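Local coordinates for nitrite oxidoreductase subunit B (Kuenenia stuttgartiensis, PDB 7B04), which forms the iron-sulfur electron-transfer subunit of the nitrite oxidoreductase complex, probably relaying electrons between subunit A and the heme-carrying subunit C, at residues A[32-37]-A[169-173]; A[307-313]-A[327-332]; A[128-134]-A[215-221]. Residue numbers count along the deposited sequence, not the author numbering.

Interactions 1 and 3 touch [4Fe-4S] clusters #1 and #3; interaction 2 backs the loop of interaction 1. Interactions 1 and 2 lie beside subunit A, interaction 3 beside subunit C. Centre to centre, interaction 1 is about 13 Å from interaction 2 and about 24 Å from interaction 3; interactions 2 and 3 are about 30 Å apart. R173 NH1, on strand 169-173, bonds to Y220 O of interaction 3 (3.3 Å), while N33 OD1 accepts from R309 N of interaction 2 (2.9 Å). Along the chain, interactions 1 and 3 interleave and interaction 2 follows, tying the N-terminal cysteine loop, the middle of the chain and the dicluster region together around clusters #1 and #3.

Interaction 1 of 3, residues A[32-37]-A[169-173]; sequences INRCIA and FYLQR. With SF4 (iron/sulfur cluster), chain B.
Y170 and I32 lose the most surface where a cysteine-bearing loop meets strand 169-173, with C35 next in buried area. Residues 32-34 form a 3-10 turn, with C35 N bonded to I32 O (3.0 Å); the loop then reaches A37, which has left-handed backbone angles (58/33). A37 and Y170 have the nearest CA atoms (6.3 Å). With chi1 m, the Y170 ring receives A37 CB on one face, 3.3 Å from the centroid and almost along the normal, a CH-pi contact; its OH bonds to D147. I32, chi1 m, places CG2 3.2 Å from Y170 O and 4.0 Å from F169 CD2. C35, chi1 t, points at the strand: its SG lies 3.1 Å from Q172 NE2 and accepts A37 N (3.5 Å). C35 SG ligates cluster atom FE3 at 2.3 Å. Q172 CG approaches cluster sulfur S1 to 3.6 Å. C35, C38 and C41 form the CxxCxxC part and the distant C262 supplies the fourth ligand of [4Fe-4S] cluster #1, as in bacterial-type ferredoxin sites.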
loop_
_atom_site.group_PDB
_atom_site.type_symbol
_atom_site.label_atom_id
_atom_site.label_comp_id
_atom_site.label_asym_id
_atom_site.label_seq_id
_atom_site.Cartn_x
_atom_site.Cartn_y
_atom_site.Cartn_z
ATOM N N ILE A 32 12.382 13.732 -4.151
ATOM C CA ILE A 32 11.016 13.501 -4.617
ATOM C C ILE A 32 10.999 12.645 -5.877
ATOM O O ILE A 32 10.064 11.864 -6.095
ATOM C CB ILE A 32 10.298 14.847 -4.845
ATOM C CG1 ILE A 32 10.305 15.684 -3.566
ATOM C CG2 ILE A 32 8.870 14.624 -5.310
ATOM C CD1 ILE A 32 9.689 17.055 -3.745
ATOM N N ASN A 33 12.028 12.770 -6.717
ATOM C CA ASN A 33 12.084 12.008 -7.961
ATOM C C ASN A 33 12.020 10.503 -7.723
ATOM O O ASN A 33 11.555 9.763 -8.595
ATOM C CB ASN A 33 13.354 12.366 -8.728
ATOM C CG ASN A 33 13.366 13.810 -9.187
ATOM O OD1 ASN A 33 12.494 14.239 -9.941
ATOM N ND2 ASN A 33 14.355 14.569 -8.730
ATOM N N ARG A 34 12.487 10.033 -6.569
ATOM C CA ARG A 34 12.502 8.605 -6.277
ATOM C C ARG A 34 11.275 8.126 -5.509
ATOM O O ARG A 34 11.127 6.915 -5.315
ATOM C CB ARG A 34 13.747 8.237 -5.465
ATOM C CG ARG A 34 15.078 8.353 -6.174
ATOM C CD ARG A 34 16.166 7.842 -5.242
ATOM N NE ARG A 34 17.505 7.918 -5.812
ATOM C CZ ARG A 34 18.601 7.505 -5.183
ATOM N NH1 ARG A 34 19.784 7.609 -5.769
ATOM N NH2 ARG A 34 18.511 6.988 -3.964
ATOM N N CYS A 35 10.400 9.026 -5.069
ATOM C CA CYS A 35 9.328 8.631 -4.166
ATOM C C CYS A 35 8.251 7.832 -4.893
ATOM O O CYS A 35 8.007 8.008 -6.088
ATOM C CB CYS A 35 8.703 9.860 -3.507
ATOM S SG CYS A 35 7.562 9.481 -2.150
ATOM N N ILE A 36 7.593 6.954 -4.139
ATOM C CA ILE A 36 6.574 6.054 -4.662
ATOM C C ILE A 36 5.234 6.220 -3.963
ATOM O O ILE A 36 4.271 5.536 -4.327
ATOM C CB ILE A 36 7.038 4.584 -4.585
ATOM C CG1 ILE A 36 7.372 4.209 -3.142
ATOM C CG2 ILE A 36 8.245 4.360 -5.481
ATOM C CD1 ILE A 36 7.890 2.801 -2.987
ATOM N N ALA A 37 5.150 7.096 -2.960
ATOM C CA ALA A 37 3.949 7.288 -2.143
ATOM C C ALA A 37 3.511 6.002 -1.451
ATOM O O ALA A 37 2.318 5.777 -1.238
ATOM C CB ALA A 37 2.793 7.864 -2.963
ATOM N N PHE A 169 2.790 14.843 -8.378
ATOM C CA PHE A 169 3.969 14.366 -7.668
ATOM C C PHE A 169 3.632 14.249 -6.190
ATOM O O PHE A 169 2.555 14.650 -5.740
ATOM C CB PHE A 169 5.186 15.282 -7.892
ATOM C CG PHE A 169 5.066 16.638 -7.250
ATOM C CD1 PHE A 169 4.461 17.686 -7.924
ATOM C CD2 PHE A 169 5.579 16.871 -5.982
ATOM C CE1 PHE A 169 4.355 18.936 -7.342
ATOM C CE2 PHE A 169 5.474 18.119 -5.394
ATOM C CZ PHE A 169 4.862 19.152 -6.076
ATOM N N TYR A 170 4.572 13.695 -5.431
ATOM C CA TYR A 170 4.345 13.325 -4.041
ATOM C C TYR A 170 5.146 14.237 -3.123
ATOM O O TYR A 170 6.332 14.483 -3.365
ATOM C CB TYR A 170 4.721 11.862 -3.802
ATOM C CG TYR A 170 3.923 10.889 -4.637
ATOM C CD1 TYR A 170 2.536 10.952 -4.672
ATOM C CD2 TYR A 170 4.554 9.907 -5.390
ATOM C CE1 TYR A 170 1.800 10.066 -5.433
ATOM C CE2 TYR A 170 3.825 9.015 -6.155
ATOM C CZ TYR A 170 2.448 9.100 -6.171
ATOM O OH TYR A 170 1.714 8.219 -6.925
ATOM N N LEU A 171 4.495 14.735 -2.075
ATOM C CA LEU A 171 5.135 15.586 -1.080
ATOM C C LEU A 171 5.114 14.869 0.261
ATOM O O LEU A 171 4.041 14.528 0.770
ATOM C CB LEU A 171 4.429 16.940 -0.982
ATOM C CG LEU A 171 5.074 17.997 -0.087
ATOM C CD1 LEU A 171 6.504 18.276 -0.522
ATOM C CD2 LEU A 171 4.243 19.268 -0.108
ATOM N N GLN A 172 6.295 14.642 0.823
ATOM C CA GLN A 172 6.469 13.882 2.054
ATOM C C GLN A 172 6.795 14.851 3.183
ATOM O O GLN A 172 7.843 15.504 3.158
ATOM C CB GLN A 172 7.576 12.839 1.899
ATOM C CG GLN A 172 7.551 12.097 0.569
ATOM C CD GLN A 172 8.236 12.866 -0.546
ATOM O OE1 GLN A 172 9.004 13.795 -0.294
ATOM N NE2 GLN A 172 7.949 12.492 -1.785
ATOM N N ARG A 173 5.908 14.937 4.174
ATOM C CA ARG A 173 5.937 16.020 5.148
ATOM C C ARG A 173 5.917 15.490 6.574
ATOM O O ARG A 173 5.076 14.654 6.924
ATOM C CB ARG A 173 4.761 16.984 4.963
ATOM C CG ARG A 173 4.402 17.328 3.532
ATOM C CD ARG A 173 3.541 18.579 3.502
ATOM N NE ARG A 173 2.257 18.381 4.175
ATOM C CZ ARG A 173 1.968 18.845 5.388
ATOM N NH1 ARG A 173 2.866 19.553 6.059
ATOM N NH2 ARG A 173 0.778 18.613 5.925
HETATM FE FE1 SF4 B . 7.625 5.644 0.391
HETATM FE FE2 SF4 B . 7.545 7.552 2.353
HETATM FE FE3 SF4 B . 7.968 8.281 -0.253
HETATM FE FE4 SF4 B . 9.918 6.945 1.129
HETATM S S1 SF4 B . 9.104 9.027 1.579
HETATM S S2 SF4 B . 9.210 6.520 -0.996
HETATM S S3 SF4 B . 8.649 5.561 2.426
HETATM S S4 SF4 B . 6.092 7.314 0.612
#

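Interaction 2 of 3, residues A[307-313]-A[327-332]; sequences PPRWAPR and AIEKFM
Here the irregular, proline-rich connection from strand 303-306 of the mixed sheet to the helix pair 313-320/324-332 packs against the second helix. P312 occupies the N-cap position of the first. Residues 327-332 are helical (F331 N to A327 O 3.1 Å), so A327, I328, F331 and M332 share the face turned to the linker. R309 and I328 are nearest, CA to CA 5.8 Å.

Apolar packing centres on I328 (m, t), the residue most covered. Its CG1 lies 4.1 Å from P307 CB and its CG2 3.8 Å from R309 CA; P307 CD meets A327 CB at 3.8 Å. The aliphatic part of R309 (chi1 p, otherwise extended) brings CB to 4.0 Å from M332 CG and CD to 4.4 Å from the edge of the F331 ring at CE2. I328 CD1 also makes a close van der Waals contact with the backbone carbonyl P308 O (3.4 Å).

The two segments share no hydrogen bond. R309 N bonds to N33 OD1, and R309 NH1 weakly to K343 O of subunit A. R313 (m, m) curls back so that NH1 and NH2 both donate to R309 O, at 3.2 and 3.1 Å. The guanidinium lies flat against the isoleucine, I328 CD1 sitting over one face 3.5 Å from R313 CZ.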
loop_
_atom_site.group_PDB
_atom_site.type_symbol
_atom_site.label_atom_id
_atom_site.label_comp_id
_atom_site.label_asym_id
_atom_site.label_seq_id
_atom_site.Cartn_x
_atom_site.Cartn_y
_atom_site.Cartn_z
ATOM N N PRO A 307 13.494 18.821 -6.257
ATOM C CA PRO A 307 12.200 18.977 -6.933
ATOM C C PRO A 307 11.996 17.912 -7.994
ATOM O O PRO A 307 12.966 17.320 -8.489
ATOM C CB PRO A 307 12.296 20.377 -7.562
ATOM C CG PRO A 307 13.371 21.074 -6.786
ATOM C CD PRO A 307 14.354 20.004 -6.426
ATOM N N PRO A 308 10.745 17.628 -8.356
ATOM C CA PRO A 308 10.497 16.681 -9.448
ATOM C C PRO A 308 10.963 17.248 -10.780
ATOM O O PRO A 308 10.772 18.429 -11.078
ATOM C CB PRO A 308 8.975 16.493 -9.423
ATOM C CG PRO A 308 8.552 16.938 -8.059
ATOM C CD PRO A 308 9.502 18.027 -7.675
ATOM N N ARG A 309 11.580 16.382 -11.587
ATOM C CA ARG A 309 12.072 16.789 -12.900
ATOM C C ARG A 309 10.946 17.083 -13.884
ATOM O O ARG A 309 11.185 17.755 -14.893
ATOM C CB ARG A 309 12.996 15.712 -13.471
ATOM C CG ARG A 309 12.293 14.413 -13.815
ATOM C CD ARG A 309 13.204 13.480 -14.592
ATOM N NE ARG A 309 12.509 12.263 -14.998
ATOM C CZ ARG A 309 13.009 11.362 -15.837
ATOM N NH1 ARG A 309 12.304 10.284 -16.149
ATOM N NH2 ARG A 309 14.213 11.539 -16.364
ATOM N N TRP A 310 9.734 16.598 -13.620
ATOM C CA TRP A 310 8.665 16.586 -14.607
ATOM C C TRP A 310 7.542 17.569 -14.314
ATOM O O TRP A 310 6.692 17.784 -15.185
ATOM C CB TRP A 310 8.065 15.179 -14.707
ATOM C CG TRP A 310 7.383 14.759 -13.443
ATOM C CD1 TRP A 310 6.063 14.910 -13.133
ATOM C CD2 TRP A 310 7.993 14.133 -12.309
ATOM N NE1 TRP A 310 5.811 14.412 -11.879
ATOM C CE2 TRP A 310 6.980 13.928 -11.352
ATOM C CE3 TRP A 310 9.295 13.724 -12.012
ATOM C CZ2 TRP A 310 7.231 13.330 -10.119
ATOM C CZ3 TRP A 310 9.542 13.131 -10.788
ATOM C CH2 TRP A 310 8.514 12.939 -9.856
ATOM N N ALA A 311 7.509 18.162 -13.130
ATOM C CA ALA A 311 6.398 19.025 -12.771
ATOM C C ALA A 311 6.570 20.407 -13.400
ATOM O O ALA A 311 7.692 20.817 -13.710
ATOM C CB ALA A 311 6.295 19.155 -11.255
ATOM N N PRO A 312 5.472 21.128 -13.617
ATOM C CA PRO A 312 5.579 22.497 -14.136
ATOM C C PRO A 312 6.481 23.343 -13.255
ATOM O O PRO A 312 6.335 23.375 -12.031
ATOM C CB PRO A 312 4.131 22.997 -14.107
ATOM C CG PRO A 312 3.315 21.765 -14.238
ATOM C CD PRO A 312 4.071 20.689 -13.508
ATOM N N ARG A 313 7.437 24.026 -13.890
ATOM C CA ARG A 313 8.421 24.773 -13.120
ATOM C C ARG A 313 7.781 25.919 -12.348
ATOM O O ARG A 313 8.213 26.217 -11.232
ATOM C CB ARG A 313 9.520 25.301 -14.043
ATOM C CG ARG A 313 10.269 24.216 -14.806
ATOM C CD ARG A 313 11.224 23.451 -13.905
ATOM N NE ARG A 313 12.074 22.531 -14.658
ATOM C CZ ARG A 313 11.763 21.262 -14.910
ATOM N NH1 ARG A 313 12.596 20.498 -15.603
ATOM N NH2 ARG A 313 10.621 20.756 -14.466
ATOM N N ALA A 327 18.443 23.159 -9.415
ATOM C CA ALA A 327 18.438 21.861 -8.751
ATOM C C ALA A 327 18.115 20.742 -9.735
ATOM O O ALA A 327 18.767 19.693 -9.727
ATOM C CB ALA A 327 17.432 21.869 -7.600
ATOM N N ILE A 328 17.107 20.948 -10.584
ATOM C CA ILE A 328 16.718 19.924 -11.550
ATOM C C ILE A 328 17.818 19.709 -12.583
ATOM O O ILE A 328 18.098 18.573 -12.986
ATOM C CB ILE A 328 15.381 20.305 -12.207
ATOM C CG1 ILE A 328 14.291 20.435 -11.143
ATOM C CG2 ILE A 328 14.981 19.278 -13.246
ATOM C CD1 ILE A 328 12.974 20.926 -11.680
ATOM N N GLU A 329 18.463 20.793 -13.023
ATOM C CA GLU A 329 19.528 20.675 -14.016
ATOM C C GLU A 329 20.665 19.804 -13.486
ATOM O O GLU A 329 21.280 19.038 -14.240
ATOM C CB GLU A 329 20.018 22.070 -14.413
ATOM C CG GLU A 329 21.119 22.111 -15.466
ATOM C CD GLU A 329 22.485 22.364 -14.873
ATOM O OE1 GLU A 329 22.557 23.091 -13.860
ATOM O OE2 GLU A 329 23.485 21.848 -15.421
ATOM N N LYS A 330 20.976 19.933 -12.196
ATOM C CA LYS A 330 22.001 19.092 -11.586
ATOM C C LYS A 330 21.541 17.641 -11.479
ATOM O O LYS A 330 22.338 16.717 -11.674
ATOM C CB LYS A 330 22.376 19.637 -10.209
ATOM C CG LYS A 330 23.066 20.990 -10.238
ATOM C CD LYS A 330 23.580 21.375 -8.862
ATOM C CE LYS A 330 24.073 22.811 -8.840
ATOM N NZ LYS A 330 25.203 23.020 -9.787
ATOM N N PHE A 331 20.261 17.420 -11.162
ATOM C CA PHE A 331 19.785 16.063 -10.901
ATOM C C PHE A 331 19.630 15.236 -12.174
ATOM O O PHE A 331 20.028 14.067 -12.200
ATOM C CB PHE A 331 18.451 16.098 -10.151
ATOM C CG PHE A 331 17.700 14.796 -10.207
ATOM C CD1 PHE A 331 18.039 13.755 -9.360
ATOM C CD2 PHE A 331 16.672 14.606 -11.119
ATOM C CE1 PHE A 331 17.361 12.552 -9.412
ATOM C CE2 PHE A 331 15.995 13.403 -11.180
ATOM C CZ PHE A 331 16.341 12.375 -10.324
ATOM N N MET A 332 19.037 15.813 -13.226
ATOM C CA MET A 332 18.686 15.020 -14.403
ATOM C C MET A 332 19.911 14.401 -15.058
ATOM O O MET A 332 19.832 13.298 -15.609
ATOM C CB MET A 332 17.940 15.882 -15.419
ATOM C CG MET A 332 16.628 16.446 -14.924
ATOM S SD MET A 332 15.885 17.536 -16.150
ATOM C CE MET A 332 15.456 16.358 -17.426
#

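Interaction 3 of 3, residues A[128-134]-A[215-221]; sequences WAVGYIP and VEQCPYK. With SF4 (iron/sulfur cluster), chain Z.
The backbone of 129-134, extended after W128, crosses the C-terminal end of helix 213-217, G131 facing Q217 and I133 facing E216 (CA to CA 4.5 Å in both pairs). E216 O, in the last turn of the helix, accepts a weak bond from Y132 N (2.9 Å) and a CA-H...O contact from G131 CA (3.4 Å); a CB on G131 would clash there. K221 NZ donates a very short bond to Y132 O (2.5 Å) and sits 3.8 Å from the Y132 ring centroid, a cation-pi contact. After the helix, C218 opens a type I turn (K221 N to C218 O, 3.3 Å), and its SG ligates FE1 of [4Fe-4S] cluster #3 at 2.3 Å, completing with C175, C178 and C183 a ferredoxin-type site. Q217, the most covered residue, packs CG 3.2 Å from A129 O and NE2 3.7 Å from W128 CB. One water donates to both G131 O (3.0 Å) and E216 OE1 (2.4 Å), whereas E216 OE2 is salt-bridged to K213.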
loop_
_atom_site.group_PDB
_atom_site.type_symbol
_atom_site.label_atom_id
_atom_site.label_comp_id
_atom_site.label_asym_id
_atom_site.label_seq_id
_atom_site.Cartn_x
_atom_site.Cartn_y
_atom_site.Cartn_z
ATOM N N TRP A 128 0.306 36.573 16.871
ATOM C CA TRP A 128 1.691 36.499 16.426
ATOM C C TRP A 128 1.801 36.073 14.966
ATOM O O TRP A 128 2.781 36.416 14.296
ATOM C CB TRP A 128 2.476 35.555 17.334
ATOM C CG TRP A 128 2.761 36.161 18.677
ATOM C CD1 TRP A 128 2.309 35.724 19.888
ATOM C CD2 TRP A 128 3.552 37.328 18.941
ATOM N NE1 TRP A 128 2.777 36.540 20.890
ATOM C CE2 TRP A 128 3.541 37.533 20.335
ATOM C CE3 TRP A 128 4.266 38.218 18.133
ATOM C CZ2 TRP A 128 4.222 38.588 20.939
ATOM C CZ3 TRP A 128 4.945 39.263 18.735
ATOM C CH2 TRP A 128 4.916 39.440 20.124
ATOM N N ALA A 129 0.819 35.333 14.455
ATOM C CA ALA A 129 0.866 34.885 13.070
ATOM C C ALA A 129 -0.547 34.632 12.566
ATOM O O ALA A 129 -1.463 34.369 13.349
ATOM C CB ALA A 129 1.716 33.618 12.920
ATOM N N VAL A 130 -0.713 34.726 11.249
ATOM C CA VAL A 130 -1.978 34.378 10.615
ATOM C C VAL A 130 -2.111 32.864 10.578
ATOM O O VAL A 130 -1.116 32.130 10.536
ATOM C CB VAL A 130 -2.073 34.982 9.201
ATOM C CG1 VAL A 130 -2.507 36.435 9.269
ATOM C CG2 VAL A 130 -0.744 34.848 8.480
ATOM N N GLY A 131 -3.348 32.386 10.598
ATOM C CA GLY A 131 -3.575 30.959 10.547
ATOM C C GLY A 131 -5.039 30.629 10.744
ATOM O O GLY A 131 -5.908 31.506 10.729
ATOM N N TYR A 132 -5.287 29.336 10.929
ATOM C CA TYR A 132 -6.627 28.819 11.156
ATOM C C TYR A 132 -6.502 27.477 11.859
ATOM O O TYR A 132 -5.466 26.812 11.784
ATOM C CB TYR A 132 -7.410 28.675 9.844
ATOM C CG TYR A 132 -6.940 27.531 8.968
ATOM C CD1 TYR A 132 -5.870 27.691 8.098
ATOM C CD2 TYR A 132 -7.571 26.293 9.008
ATOM C CE1 TYR A 132 -5.439 26.652 7.295
ATOM C CE2 TYR A 132 -7.144 25.246 8.212
ATOM C CZ TYR A 132 -6.079 25.431 7.358
ATOM O OH TYR A 132 -5.652 24.392 6.562
ATOM N N ILE A 133 -7.574 27.087 12.542
ATOM C CA ILE A 133 -7.661 25.777 13.178
ATOM C C ILE A 133 -8.428 24.861 12.228
ATOM O O ILE A 133 -9.620 25.107 11.979
ATOM C CB ILE A 133 -8.346 25.852 14.548
ATOM C CG1 ILE A 133 -7.484 26.641 15.533
ATOM C CG2 ILE A 133 -8.616 24.454 15.083
ATOM C CD1 ILE A 133 -8.174 26.932 16.847
ATOM N N PRO A 134 -7.803 23.827 11.671
ATOM C CA PRO A 134 -8.546 22.893 10.819
ATOM C C PRO A 134 -9.623 22.175 11.617
ATOM O O PRO A 134 -9.363 21.625 12.689
ATOM C CB PRO A 134 -7.466 21.926 10.321
ATOM C CG PRO A 134 -6.177 22.664 10.493
ATOM C CD PRO A 134 -6.365 23.513 11.713
ATOM N N VAL A 215 -1.678 24.765 16.945
ATOM C CA VAL A 215 -2.505 24.209 15.879
ATOM C C VAL A 215 -3.021 25.316 14.973
ATOM O O VAL A 215 -3.150 25.130 13.757
ATOM C CB VAL A 215 -3.661 23.389 16.485
ATOM C CG1 VAL A 215 -4.517 22.771 15.392
ATOM C CG2 VAL A 215 -3.119 22.319 17.420
ATOM N N GLU A 216 -3.312 26.485 15.545
ATOM C CA GLU A 216 -3.882 27.582 14.770
ATOM C C GLU A 216 -2.852 28.191 13.828
ATOM O O GLU A 216 -3.111 28.353 12.629
ATOM C CB GLU A 216 -4.448 28.646 15.713
ATOM C CG GLU A 216 -4.614 30.020 15.082
ATOM C CD GLU A 216 -5.777 30.796 15.671
ATOM O OE1 GLU A 216 -6.706 31.144 14.913
ATOM O OE2 GLU A 216 -5.760 31.057 16.891
ATOM N N GLN A 217 -1.677 28.541 14.352
ATOM C CA GLN A 217 -0.742 29.401 13.639
ATOM C C GLN A 217 0.398 28.652 12.961
ATOM O O GLN A 217 1.186 29.283 12.247
ATOM C CB GLN A 217 -0.164 30.449 14.599
ATOM C CG GLN A 217 -1.131 31.580 14.898
ATOM C CD GLN A 217 -0.879 32.232 16.242
ATOM O OE1 GLN A 217 -1.795 32.398 17.047
ATOM N NE2 GLN A 217 0.371 32.602 16.493
ATOM N N CYS A 218 0.520 27.347 13.159
ATOM C CA CYS A 218 1.499 26.579 12.393
ATOM C C CYS A 218 1.038 26.450 10.947
ATOM O O CYS A 218 -0.009 25.842 10.692
ATOM C CB CYS A 218 1.714 25.195 12.991
ATOM S SG CYS A 218 2.787 24.141 11.979
ATOM N N PRO A 219 1.770 27.003 9.977
ATOM C CA PRO A 219 1.300 26.945 8.585
ATOM C C PRO A 219 1.330 25.549 7.992
ATOM O O PRO A 219 0.644 25.305 6.991
ATOM C CB PRO A 219 2.265 27.884 7.852
ATOM C CG PRO A 219 3.517 27.831 8.665
ATOM C CD PRO A 219 3.077 27.672 10.096
ATOM N N TYR A 220 2.095 24.625 8.574
ATOM C CA TYR A 220 2.200 23.263 8.071
ATOM C C TYR A 220 1.257 22.290 8.767
ATOM O O TYR A 220 1.178 21.128 8.352
ATOM C CB TYR A 220 3.650 22.776 8.193
ATOM C CG TYR A 220 4.621 23.677 7.468
ATOM C CD1 TYR A 220 4.777 23.593 6.091
ATOM C CD2 TYR A 220 5.360 24.632 8.155
ATOM C CE1 TYR A 220 5.653 24.423 5.420
ATOM C CE2 TYR A 220 6.239 25.467 7.490
ATOM C CZ TYR A 220 6.381 25.356 6.124
ATOM O OH TYR A 220 7.250 26.184 5.455
ATOM N N LYS A 221 0.559 22.733 9.815
ATOM C CA LYS A 221 -0.517 21.965 10.449
ATOM C C LYS A 221 -0.016 20.643 11.028
ATOM O O LYS A 221 -0.705 19.623 10.981
ATOM C CB LYS A 221 -1.668 21.729 9.469
ATOM C CG LYS A 221 -2.205 23.002 8.852
ATOM C CD LYS A 221 -2.710 23.942 9.932
ATOM C CE LYS A 221 -3.016 25.318 9.375
ATOM N NZ LYS A 221 -3.499 26.241 10.437
HETATM FE FE1 SF4 Z . 4.980 23.685 12.351
HETATM FE FE2 SF4 Z . 7.596 24.458 12.138
HETATM FE FE3 SF4 Z . 6.981 21.956 13.063
HETATM FE FE4 SF4 Z . 6.453 24.156 14.608
HETATM S S1 SF4 Z . 8.503 23.404 13.946
HETATM S S2 SF4 Z . 5.067 22.390 14.225
HETATM S S3 SF4 Z . 5.873 25.677 13.008
HETATM S S4 SF4 Z . 6.566 22.787 10.979
HETATM O O HOH W 1 -7.887 31.918 12.920
#